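Local coordinates for mannosylglycerate hydrolase MGH1-like glycoside hydrolase domain-containing protein (Thermus thermophilus HB8, PDB 4WVA) that hydrolyses the compatible solute mannosylglycerate to mannose and glycerate, and splits glucosylglycerate in the same way, as a glycoside hydrolase of family GH63, at residues A[168-173]-A[230-235]; A[110-115]-A[249-254]; A[156-161]-A[208-213]. One frame throughout, in Å; residues are numbered along the deposited sequence.

Contact 1: residues A[168-173]-A[230-235]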
loop_
_atom_site.group_PDB
_atom_site.type_symbol
_atom_site.label_atom_id
_atom_site.label_comp_id
_atom_site.label_asym_id
_atom_site.label_seq_id
_atom_site.Cartn_x
_atom_site.Cartn_y
_atom_site.Cartn_z
ATOM N N PRO A 168 0.157 30.315 -3.318
ATOM C CA PRO A 168 1.465 30.763 -2.801
ATOM C C PRO A 168 2.580 29.753 -3.027
ATOM O O PRO A 168 3.757 30.127 -3.037
ATOM C CB PRO A 168 1.201 30.981 -1.313
ATOM C CG PRO A 168 -0.253 31.293 -1.255
ATOM C CD PRO A 168 -0.853 30.331 -2.250
ATOM N N ALA A 169 2.232 28.481 -3.237
ATOM C CA ALA A 169 3.245 27.482 -3.595
ATOM C C ALA A 169 4.054 27.868 -4.830
ATOM O O ALA A 169 5.247 27.549 -4.918
ATOM C CB ALA A 169 2.596 26.110 -3.795
ATOM N N TRP A 170 3.445 28.594 -5.774
ATOM C CA TRP A 170 4.124 28.916 -7.033
ATOM C C TRP A 170 4.965 30.214 -6.996
ATOM O O TRP A 170 5.639 30.523 -7.987
ATOM C CB TRP A 170 3.124 29.009 -8.197
ATOM C CG TRP A 170 2.046 27.936 -8.233
ATOM C CD1 TRP A 170 0.764 28.107 -8.631
ATOM C CD2 TRP A 170 2.170 26.556 -7.848
ATOM N NE1 TRP A 170 0.067 26.923 -8.535
ATOM C CE2 TRP A 170 0.906 25.957 -8.048
ATOM C CE3 TRP A 170 3.223 25.770 -7.342
ATOM C CZ2 TRP A 170 0.651 24.625 -7.729
ATOM C CZ3 TRP A 170 2.964 24.452 -7.028
ATOM C CH2 TRP A 170 1.693 23.892 -7.231
ATOM N N ASP A 171 4.956 30.934 -5.874
ATOM C CA ASP A 171 5.662 32.244 -5.783
ATOM C C ASP A 171 7.152 32.130 -6.110
ATOM O O ASP A 171 7.630 32.761 -7.053
ATOM C CB ASP A 171 5.496 32.893 -4.408
ATOM C CG ASP A 171 4.094 33.425 -4.141
ATOM O OD1 ASP A 171 3.179 33.320 -5.011
ATOM O OD2 ASP A 171 3.907 33.953 -3.014
ATOM N N LYS A 172 7.890 31.310 -5.365
ATOM C CA LYS A 172 9.329 31.137 -5.658
ATOM C C LYS A 172 9.629 30.562 -7.044
ATOM O O LYS A 172 10.464 31.103 -7.767
ATOM C CB LYS A 172 10.025 30.352 -4.548
ATOM C CG LYS A 172 9.972 31.048 -3.207
ATOM C CD LYS A 172 10.997 30.494 -2.221
ATOM C CE LYS A 172 10.800 31.108 -0.845
ATOM N NZ LYS A 172 11.795 30.611 0.151
ATOM N N PRO A 173 8.934 29.481 -7.462
ATOM C CA PRO A 173 9.163 29.035 -8.831
ATOM C C PRO A 173 8.902 30.138 -9.880
ATOM O O PRO A 173 9.646 30.264 -10.846
ATOM C CB PRO A 173 8.177 27.878 -8.995
ATOM C CG PRO A 173 7.980 27.352 -7.603
ATOM C CD PRO A 173 8.143 28.514 -6.669
ATOM N N PHE A 230 9.842 27.205 -15.317
ATOM C CA PHE A 230 8.860 26.801 -14.293
ATOM C C PHE A 230 8.644 25.310 -14.513
ATOM O O PHE A 230 8.152 24.911 -15.566
ATOM C CB PHE A 230 7.531 27.558 -14.470
ATOM C CG PHE A 230 6.510 27.285 -13.389
ATOM C CD1 PHE A 230 5.649 26.201 -13.476
ATOM C CD2 PHE A 230 6.395 28.120 -12.298
ATOM C CE1 PHE A 230 4.702 25.965 -12.487
ATOM C CE2 PHE A 230 5.466 27.891 -11.304
ATOM C CZ PHE A 230 4.611 26.808 -11.400
ATOM N N LYS A 231 9.086 24.485 -13.558
ATOM C CA LYS A 231 8.913 23.030 -13.611
ATOM C C LYS A 231 8.612 22.553 -12.199
ATOM O O LYS A 231 9.483 22.592 -11.318
ATOM C CB LYS A 231 10.170 22.339 -14.153
ATOM C CG LYS A 231 10.315 22.420 -15.655
ATOM C CD LYS A 231 11.381 21.465 -16.165
ATOM C CE LYS A 231 12.787 21.973 -15.913
ATOM N NZ LYS A 231 13.143 23.072 -16.857
ATOM N N VAL A 232 7.363 22.147 -11.970
ATOM C CA VAL A 232 6.901 21.841 -10.636
ATOM C C VAL A 232 6.166 20.508 -10.622
ATOM O O VAL A 232 5.398 20.209 -11.549
ATOM C CB VAL A 232 5.953 22.955 -10.156
ATOM C CG1 VAL A 232 5.206 22.557 -8.905
ATOM C CG2 VAL A 232 6.753 24.220 -9.915
ATOM N N VAL A 233 6.432 19.701 -9.592
ATOM C CA VAL A 233 5.587 18.552 -9.293
ATOM C C VAL A 233 4.511 19.056 -8.332
ATOM O O VAL A 233 4.759 19.267 -7.145
ATOM C CB VAL A 233 6.366 17.361 -8.691
ATOM C CG1 VAL A 233 5.399 16.254 -8.284
ATOM C CG2 VAL A 233 7.396 16.848 -9.699
ATOM N N ASP A 234 3.301 19.251 -8.864
ATOM C CA ASP A 234 2.171 19.740 -8.106
ATOM C C ASP A 234 1.482 18.575 -7.386
ATOM O O ASP A 234 1.028 17.609 -8.029
ATOM C CB ASP A 234 1.185 20.446 -9.050
ATOM C CG ASP A 234 -0.123 20.843 -8.372
ATOM O OD1 ASP A 234 -0.180 20.989 -7.131
ATOM O OD2 ASP A 234 -1.127 21.002 -9.117
ATOM N N VAL A 235 1.368 18.677 -6.072
ATOM C CA VAL A 235 0.689 17.643 -5.310
ATOM C C VAL A 235 -0.774 17.494 -5.736
ATOM O O VAL A 235 -1.295 16.380 -5.806
ATOM C CB VAL A 235 0.808 17.846 -3.777
ATOM C CG1 VAL A 235 0.169 19.145 -3.303
ATOM C CG2 VAL A 235 0.215 16.664 -3.043
#
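With CG of Trp170 anti to its carbonyl carbon (chi1 -42°) and CG of Phe230 anti to its backbone N (chi1 -175°), two large rings turn into the gap between a helix start and a strand of the GH63 (alpha/alpha)6-barrel protein. Residues 168-170 form a 3-10 turn that runs into helix 171-175, while Val232 and Val233 form a short strand paired antiparallel with strand 283-288. The contact is largely apolar, and all its touching residues are buried.

Three residues of segment 230-235 receive the tryptophan in succession. Its CB lies at the edge of the Phe230 ring, near the ring plane, 4.0 Å from CE2. Farther out, Trp170 CZ3 comes within 3.5 Å of Val232 CG1, the methyl that is anti to the valine N. The other methyl, Val232 CG2, lies above one face of the Phe230 ring, toward the rim, and also meets Pro173 CB at 4.0 Å. Pro173 approaches the phenylalanine too, with CB 3.6 Å from Phe230 CE2, so proline, phenylalanine and valine close on one another.

Trp170 NE1 is bonded to Ser162 OG, which would help set the indole's rotation a few residues from Asp165, the probable proton donor. The far corner of the indole meets the N-cap of helix 235-254: Asp234 OD1 accepts from Gly236 N, and OD2 weakly from Phe237 N. The Asp234 carboxylate stands 85° to the indole plane, and OD1 lies in that plane at the edge, 3.5 Å from Trp170 CH2.

Contact 2: residues A[110-115]-A[249-254]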
loop_
_atom_site.group_PDB
_atom_site.type_symbol
_atom_site.label_atom_id
_atom_site.label_comp_id
_atom_site.label_asym_id
_atom_site.label_seq_id
_atom_site.Cartn_x
_atom_site.Cartn_y
_atom_site.Cartn_z
ATOM N N VAL A 110 -14.705 11.097 -13.171
ATOM C CA VAL A 110 -16.075 11.470 -13.487
ATOM C C VAL A 110 -16.664 10.492 -14.502
ATOM O O VAL A 110 -17.803 10.065 -14.362
ATOM C CB VAL A 110 -16.187 12.946 -13.926
ATOM C CG1 VAL A 110 -17.597 13.250 -14.403
ATOM C CG2 VAL A 110 -15.783 13.877 -12.795
ATOM N N VAL A 111 -15.883 10.115 -15.509
ATOM C CA VAL A 111 -16.365 9.156 -16.501
ATOM C C VAL A 111 -16.727 7.802 -15.847
ATOM O O VAL A 111 -17.753 7.193 -16.190
ATOM C CB VAL A 111 -15.379 8.997 -17.673
ATOM C CG1 VAL A 111 -15.796 7.839 -18.553
ATOM C CG2 VAL A 111 -15.305 10.286 -18.503
ATOM N N ARG A 112 -15.914 7.334 -14.907
ATOM C CA ARG A 112 -16.225 6.075 -14.215
ATOM C C ARG A 112 -17.580 6.196 -13.501
ATOM O O ARG A 112 -18.417 5.292 -13.546
ATOM C CB ARG A 112 -15.137 5.692 -13.218
ATOM C CG ARG A 112 -15.502 4.422 -12.462
ATOM C CD ARG A 112 -14.465 4.042 -11.421
ATOM N NE ARG A 112 -14.873 2.824 -10.716
ATOM C CZ ARG A 112 -14.169 2.238 -9.744
ATOM N NH1 ARG A 112 -13.020 2.739 -9.338
ATOM N NH2 ARG A 112 -14.636 1.135 -9.164
ATOM N N TYR A 113 -17.795 7.308 -12.828
ATOM C CA TYR A 113 -19.054 7.534 -12.134
ATOM C C TYR A 113 -20.240 7.561 -13.104
ATOM O O TYR A 113 -21.260 6.884 -12.878
ATOM C CB TYR A 113 -19.044 8.839 -11.331
ATOM C CG TYR A 113 -20.319 9.001 -10.570
ATOM C CD1 TYR A 113 -20.488 8.367 -9.348
ATOM C CD2 TYR A 113 -21.386 9.717 -11.106
ATOM C CE1 TYR A 113 -21.669 8.478 -8.665
ATOM C CE2 TYR A 113 -22.578 9.813 -10.429
ATOM C CZ TYR A 113 -22.702 9.203 -9.207
ATOM O OH TYR A 113 -23.890 9.311 -8.523
ATOM N N LEU A 114 -20.123 8.329 -14.181
ATOM C CA LEU A 114 -21.194 8.340 -15.201
ATOM C C LEU A 114 -21.447 6.936 -15.742
ATOM O O LEU A 114 -22.605 6.522 -15.915
ATOM C CB LEU A 114 -20.885 9.294 -16.343
ATOM C CG LEU A 114 -20.686 10.766 -15.970
ATOM C CD1 LEU A 114 -20.398 11.558 -17.227
ATOM C CD2 LEU A 114 -21.870 11.349 -15.197
ATOM N N TYR A 115 -20.365 6.206 -16.001
ATOM C CA TYR A 115 -20.487 4.865 -16.555
ATOM C C TYR A 115 -21.226 3.913 -15.616
ATOM O O TYR A 115 -22.125 3.177 -16.031
ATOM C CB TYR A 115 -19.119 4.277 -16.951
ATOM C CG TYR A 115 -19.260 2.853 -17.410
ATOM C CD1 TYR A 115 -19.961 2.555 -18.578
ATOM C CD2 TYR A 115 -18.766 1.795 -16.661
ATOM C CE1 TYR A 115 -20.112 1.258 -19.007
ATOM C CE2 TYR A 115 -18.927 0.484 -17.077
ATOM C CZ TYR A 115 -19.605 0.217 -18.260
ATOM O OH TYR A 115 -19.788 -1.076 -18.713
ATOM N N TYR A 249 -8.339 2.421 -14.671
ATOM C CA TYR A 249 -8.102 0.987 -14.538
ATOM C C TYR A 249 -9.436 0.237 -14.409
ATOM O O TYR A 249 -9.692 -0.753 -15.094
ATOM C CB TYR A 249 -7.207 0.701 -13.326
ATOM C CG TYR A 249 -7.198 -0.777 -12.976
ATOM C CD1 TYR A 249 -6.290 -1.644 -13.577
ATOM C CD2 TYR A 249 -8.116 -1.306 -12.084
ATOM C CE1 TYR A 249 -6.300 -3.002 -13.301
ATOM C CE2 TYR A 249 -8.137 -2.668 -11.802
ATOM C CZ TYR A 249 -7.228 -3.504 -12.413
ATOM O OH TYR A 249 -7.265 -4.859 -12.120
ATOM N N ALA A 250 -10.299 0.716 -13.516
ATOM C CA ALA A 250 -11.577 0.058 -13.286
ATOM C C ALA A 250 -12.414 0.045 -14.552
ATOM O O ALA A 250 -12.971 -0.981 -14.929
ATOM C CB ALA A 250 -12.324 0.726 -12.136
ATOM N N LEU A 251 -12.476 1.185 -15.232
ATOM C CA LEU A 251 -13.142 1.255 -16.561
ATOM C C LEU A 251 -12.574 0.254 -17.550
ATOM O O LEU A 251 -13.334 -0.437 -18.218
ATOM C CB LEU A 251 -13.038 2.656 -17.156
ATOM C CG LEU A 251 -13.991 3.688 -16.608
ATOM C CD1 LEU A 251 -13.487 5.087 -16.937
ATOM C CD2 LEU A 251 -15.399 3.446 -17.159
ATOM N N ALA A 252 -11.250 0.177 -17.648
ATOM C CA ALA A 252 -10.599 -0.776 -18.545
ATOM C C ALA A 252 -11.055 -2.205 -18.263
ATOM O O ALA A 252 -11.398 -2.956 -19.185
ATOM C CB ALA A 252 -9.089 -0.684 -18.424
ATOM N N VAL A 253 -11.046 -2.589 -16.991
ATOM C CA VAL A 253 -11.423 -3.966 -16.649
ATOM C C VAL A 253 -12.894 -4.202 -16.985
ATOM O O VAL A 253 -13.236 -5.246 -17.573
ATOM C CB VAL A 253 -11.129 -4.327 -15.174
ATOM C CG1 VAL A 253 -11.609 -5.736 -14.871
ATOM C CG2 VAL A 253 -9.638 -4.238 -14.893
ATOM N N LEU A 254 -13.759 -3.269 -16.600
ATOM C CA LEU A 254 -15.200 -3.400 -16.860
ATOM C C LEU A 254 -15.535 -3.479 -18.347
ATOM O O LEU A 254 -16.437 -4.234 -18.740
ATOM C CB LEU A 254 -15.978 -2.280 -16.187
ATOM C CG LEU A 254 -16.010 -2.341 -14.651
ATOM C CD1 LEU A 254 -16.539 -1.063 -14.076
ATOM C CD2 LEU A 254 -16.859 -3.517 -14.171
#
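Two helices of the (alpha/alpha)6-barrel protein, 107-117 and 235-254, pack here, their short segments running in broadly the same direction at 40° with axes 9.9 Å apart. Leu251 sits at the middle of the contact. Its CG is anti to the carbonyl carbon (chi1 -78°), and its two methyls meet different residues of helix 107-117: CD1 sits 3.9 Å from Val111 CG1 and equally close to the backbone N of Arg112, whereas CD2 lies 3.8 Å from Tyr115 CD2. The tyrosine and leucine side chains lie alongside each other, pointing opposite ways. One turn on, Leu254 CD1 reaches the edge of the Tyr115 ring, 4.1 Å from CE2. An alanine at Leu251 would lose both methyl contacts and would probably loosen the packing of Val111 and Tyr115 against helix 235-254.

Arg112 borders the same interface with a fully extended chain, CG anti to the backbone N (chi1 177°). This lays the guanidinium flat over Ala250, whose CB lies beneath the centre of one face, 3.4 Å from CZ. The small alanine allows so close an approach, while the N-H groups spread outward to polar partners. The salt bridges of NE with Glu116 and of NH1 with Asp247 balance the charge and, with the hydrogen bond from NH2 to Ala275 O of the second subunit, hold the plane in place.

Helix 48-62 packs against Val111 through Leu55, and helix 121-146 against Tyr115. The second subunit also meets this pair: its Gly292 O is bonded to Tyr115 OH, and its Trp287 packs on Ala250 and Leu254, so these two helices also form part of the subunit interface.

Contact 3: residues A[156-161]-A[208-213]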
loop_
_atom_site.group_PDB
_atom_site.type_symbol
_atom_site.label_atom_id
_atom_site.label_comp_id
_atom_site.label_asym_id
_atom_site.label_seq_id
_atom_site.Cartn_x
_atom_site.Cartn_y
_atom_site.Cartn_z
ATOM N N ILE A 156 4.126 20.011 -14.076
ATOM C CA ILE A 156 3.449 21.138 -14.716
ATOM C C ILE A 156 4.495 22.195 -15.059
ATOM O O ILE A 156 5.448 22.433 -14.300
ATOM C CB ILE A 156 2.288 21.725 -13.891
ATOM C CG1 ILE A 156 2.722 22.204 -12.503
ATOM C CG2 ILE A 156 1.140 20.715 -13.807
ATOM C CD1 ILE A 156 1.697 23.064 -11.788
ATOM N N VAL A 157 4.309 22.825 -16.223
ATOM C CA VAL A 157 5.198 23.876 -16.697
ATOM C C VAL A 157 4.567 25.264 -16.619
ATOM O O VAL A 157 5.224 26.261 -16.938
ATOM C CB VAL A 157 5.695 23.559 -18.124
ATOM C CG1 VAL A 157 6.502 22.253 -18.105
ATOM C CG2 VAL A 157 4.539 23.465 -19.112
ATOM N N HIS A 158 3.319 25.341 -16.152
ATOM C CA HIS A 158 2.652 26.610 -15.999
ATOM C C HIS A 158 1.758 26.520 -14.769
ATOM O O HIS A 158 1.058 25.522 -14.641
ATOM C CB HIS A 158 1.811 26.903 -17.248
ATOM C CG HIS A 158 1.460 28.348 -17.394
ATOM N ND1 HIS A 158 0.666 29.005 -16.485
ATOM C CD2 HIS A 158 1.835 29.274 -18.308
ATOM C CE1 HIS A 158 0.569 30.283 -16.823
ATOM N NE2 HIS A 158 1.258 30.465 -17.939
ATOM N N PRO A 159 1.751 27.545 -13.905
ATOM C CA PRO A 159 0.861 27.514 -12.730
ATOM C C PRO A 159 -0.626 27.310 -13.095
ATOM O O PRO A 159 -1.390 26.736 -12.305
ATOM C CB PRO A 159 1.099 28.873 -12.061
ATOM C CG PRO A 159 1.727 29.726 -13.121
ATOM C CD PRO A 159 2.554 28.784 -13.935
ATOM N N TRP A 160 -1.044 27.768 -14.273
ATOM C CA TRP A 160 -2.417 27.538 -14.753
ATOM C C TRP A 160 -2.775 26.055 -14.785
ATOM O O TRP A 160 -3.947 25.701 -14.602
ATOM C CB TRP A 160 -2.666 28.143 -16.149
ATOM C CG TRP A 160 -2.959 29.636 -16.138
ATOM C CD1 TRP A 160 -3.564 30.322 -15.146
ATOM C CD2 TRP A 160 -2.724 30.587 -17.197
ATOM N NE1 TRP A 160 -3.705 31.653 -15.495
ATOM C CE2 TRP A 160 -3.183 31.839 -16.744
ATOM C CE3 TRP A 160 -2.146 30.501 -18.471
ATOM C CZ2 TRP A 160 -3.091 32.999 -17.523
ATOM C CZ3 TRP A 160 -2.039 31.660 -19.233
ATOM C CH2 TRP A 160 -2.517 32.881 -18.758
ATOM N N GLU A 161 -1.783 25.191 -15.019
ATOM C CA GLU A 161 -2.053 23.759 -15.140
ATOM C C GLU A 161 -2.439 23.087 -13.822
ATOM O O GLU A 161 -3.063 22.015 -13.839
ATOM C CB GLU A 161 -0.870 23.028 -15.748
ATOM C CG GLU A 161 -0.515 23.511 -17.134
ATOM C CD GLU A 161 0.541 22.663 -17.785
ATOM O OE1 GLU A 161 0.311 22.190 -18.911
ATOM O OE2 GLU A 161 1.588 22.445 -17.144
ATOM N N LEU A 208 2.122 35.137 -18.790
ATOM C CA LEU A 208 2.231 35.437 -20.216
ATOM C C LEU A 208 3.627 35.160 -20.762
ATOM O O LEU A 208 3.771 34.622 -21.857
ATOM C CB LEU A 208 1.765 36.877 -20.521
ATOM C CG LEU A 208 0.278 37.004 -20.876
ATOM C CD1 LEU A 208 -0.004 36.373 -22.230
ATOM C CD2 LEU A 208 -0.629 36.394 -19.823
ATOM N N SER A 209 4.647 35.488 -19.983
ATOM C CA SER A 209 6.031 35.140 -20.362
ATOM C C SER A 209 6.172 33.648 -20.681
ATOM O O SER A 209 6.765 33.249 -21.699
ATOM C CB SER A 209 7.009 35.545 -19.267
ATOM O OG SER A 209 8.322 35.111 -19.591
ATOM N N LEU A 210 5.601 32.806 -19.823
ATOM C CA LEU A 210 5.628 31.367 -20.069
ATOM C C LEU A 210 4.886 30.982 -21.337
ATOM O O LEU A 210 5.387 30.193 -22.143
ATOM C CB LEU A 210 5.066 30.599 -18.860
ATOM C CG LEU A 210 5.924 30.558 -17.581
ATOM C CD1 LEU A 210 5.132 30.007 -16.396
ATOM C CD2 LEU A 210 7.191 29.749 -17.783
ATOM N N LEU A 211 3.694 31.547 -21.529
ATOM C CA LEU A 211 2.910 31.316 -22.729
ATOM C C LEU A 211 3.732 31.648 -23.971
ATOM O O LEU A 211 3.788 30.854 -24.913
ATOM C CB LEU A 211 1.615 32.150 -22.704
ATOM C CG LEU A 211 0.530 31.845 -23.759
ATOM C CD1 LEU A 211 -0.796 32.463 -23.349
ATOM C CD2 LEU A 211 0.898 32.322 -25.163
ATOM N N TYR A 212 4.363 32.823 -23.963
ATOM C CA TYR A 212 5.138 33.275 -25.125
ATOM C C TYR A 212 6.314 32.347 -25.395
ATOM O O TYR A 212 6.611 32.046 -26.550
ATOM C CB TYR A 212 5.622 34.722 -24.960
ATOM C CG TYR A 212 4.515 35.764 -24.903
ATOM C CD1 TYR A 212 3.388 35.661 -25.709
ATOM C CD2 TYR A 212 4.605 36.858 -24.046
ATOM C CE1 TYR A 212 2.380 36.606 -25.660
ATOM C CE2 TYR A 212 3.597 37.806 -23.993
ATOM C CZ TYR A 212 2.493 37.669 -24.806
ATOM O OH TYR A 212 1.482 38.600 -24.768
ATOM N N LEU A 213 6.971 31.870 -24.340
ATOM C CA LEU A 213 8.040 30.879 -24.508
ATOM C C LEU A 213 7.496 29.613 -25.181
ATOM O O LEU A 213 8.063 29.120 -26.151
ATOM C CB LEU A 213 8.700 30.533 -23.166
ATOM C CG LEU A 213 9.714 29.383 -23.196
ATOM C CD1 LEU A 213 10.896 29.785 -24.084
ATOM C CD2 LEU A 213 10.171 28.999 -21.806
#
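His158 has CG anti to its backbone N (chi1 -161°), and its second torsion turns one face of the imidazole to Leu210 of helix 201-216. The leucine, its CG anti to the carbonyl carbon, sends CD1 over that face, 4.1 Å from the ring centroid and 20° off the normal, in a CH-pi contact displaced toward the rim. Its CB comes nearer still, 3.5 Å from His158 CD2. The same CD1 meets Pro159 CD tip to tip at 3.8 Å, so one methyl touches both rings.

Both ring nitrogens of the histidine are engaged. ND1 accepts from Trp160 N at 3.1 Å, a nearly straight bond (163°) with the donor in the ring plane. NE2 is bonded to Tyr207 O on helix 201-216 as donor, since a carbonyl oxygen can only accept; with ND1 accepting, this is the neutral ring with its hydrogen on NE2, and the two bonds fix its flip. The loop 156-161, which follows helix 121-146 in this (alpha/alpha)6-barrel enzyme, is in this way tied to helix 201-216 by histidine as well as by apolar contact.

Trp160 has CG anti to the carbonyl carbon, and this torsion together with chi2 turns one face of the indole to His158 CE1, near the rim. The six-membered end extends obliquely to Leu208, with CH2 4.1 Å from CD2, while Leu211 CD1 lies at the ring edge. The tryptophan also touches Asp165, the likely catalytic proton donor, and lies near the bound Tris. Glu161 folds back on its own loop: Val157 N approaches OE2 almost in line with the C-O bond, at 2.9 Å, and OE1 forms a salt bridge with Arg146.

Overall arrangement
Contacts 1 and 3 adjoin, their centres 11 Å apart, and their segments alternate along the chain. The backbone joins them through a probable hydrogen bond between Val232 O and Ile156 N (2.8 Å), while Pro159 packs against both Trp170 and Phe230. Both lie near the likely proton donor Asp165, whose side chain is about 3 Å from that of Trp160 and about 6 Å from that of Trp170; the bound Tris lies about 5 Å from the Trp160 side chain. Contact 2 is remote, its centre 31 Å from either and across the chain's centre, yet helix 235-254 links it to contact 1, beginning just after strand 232-233.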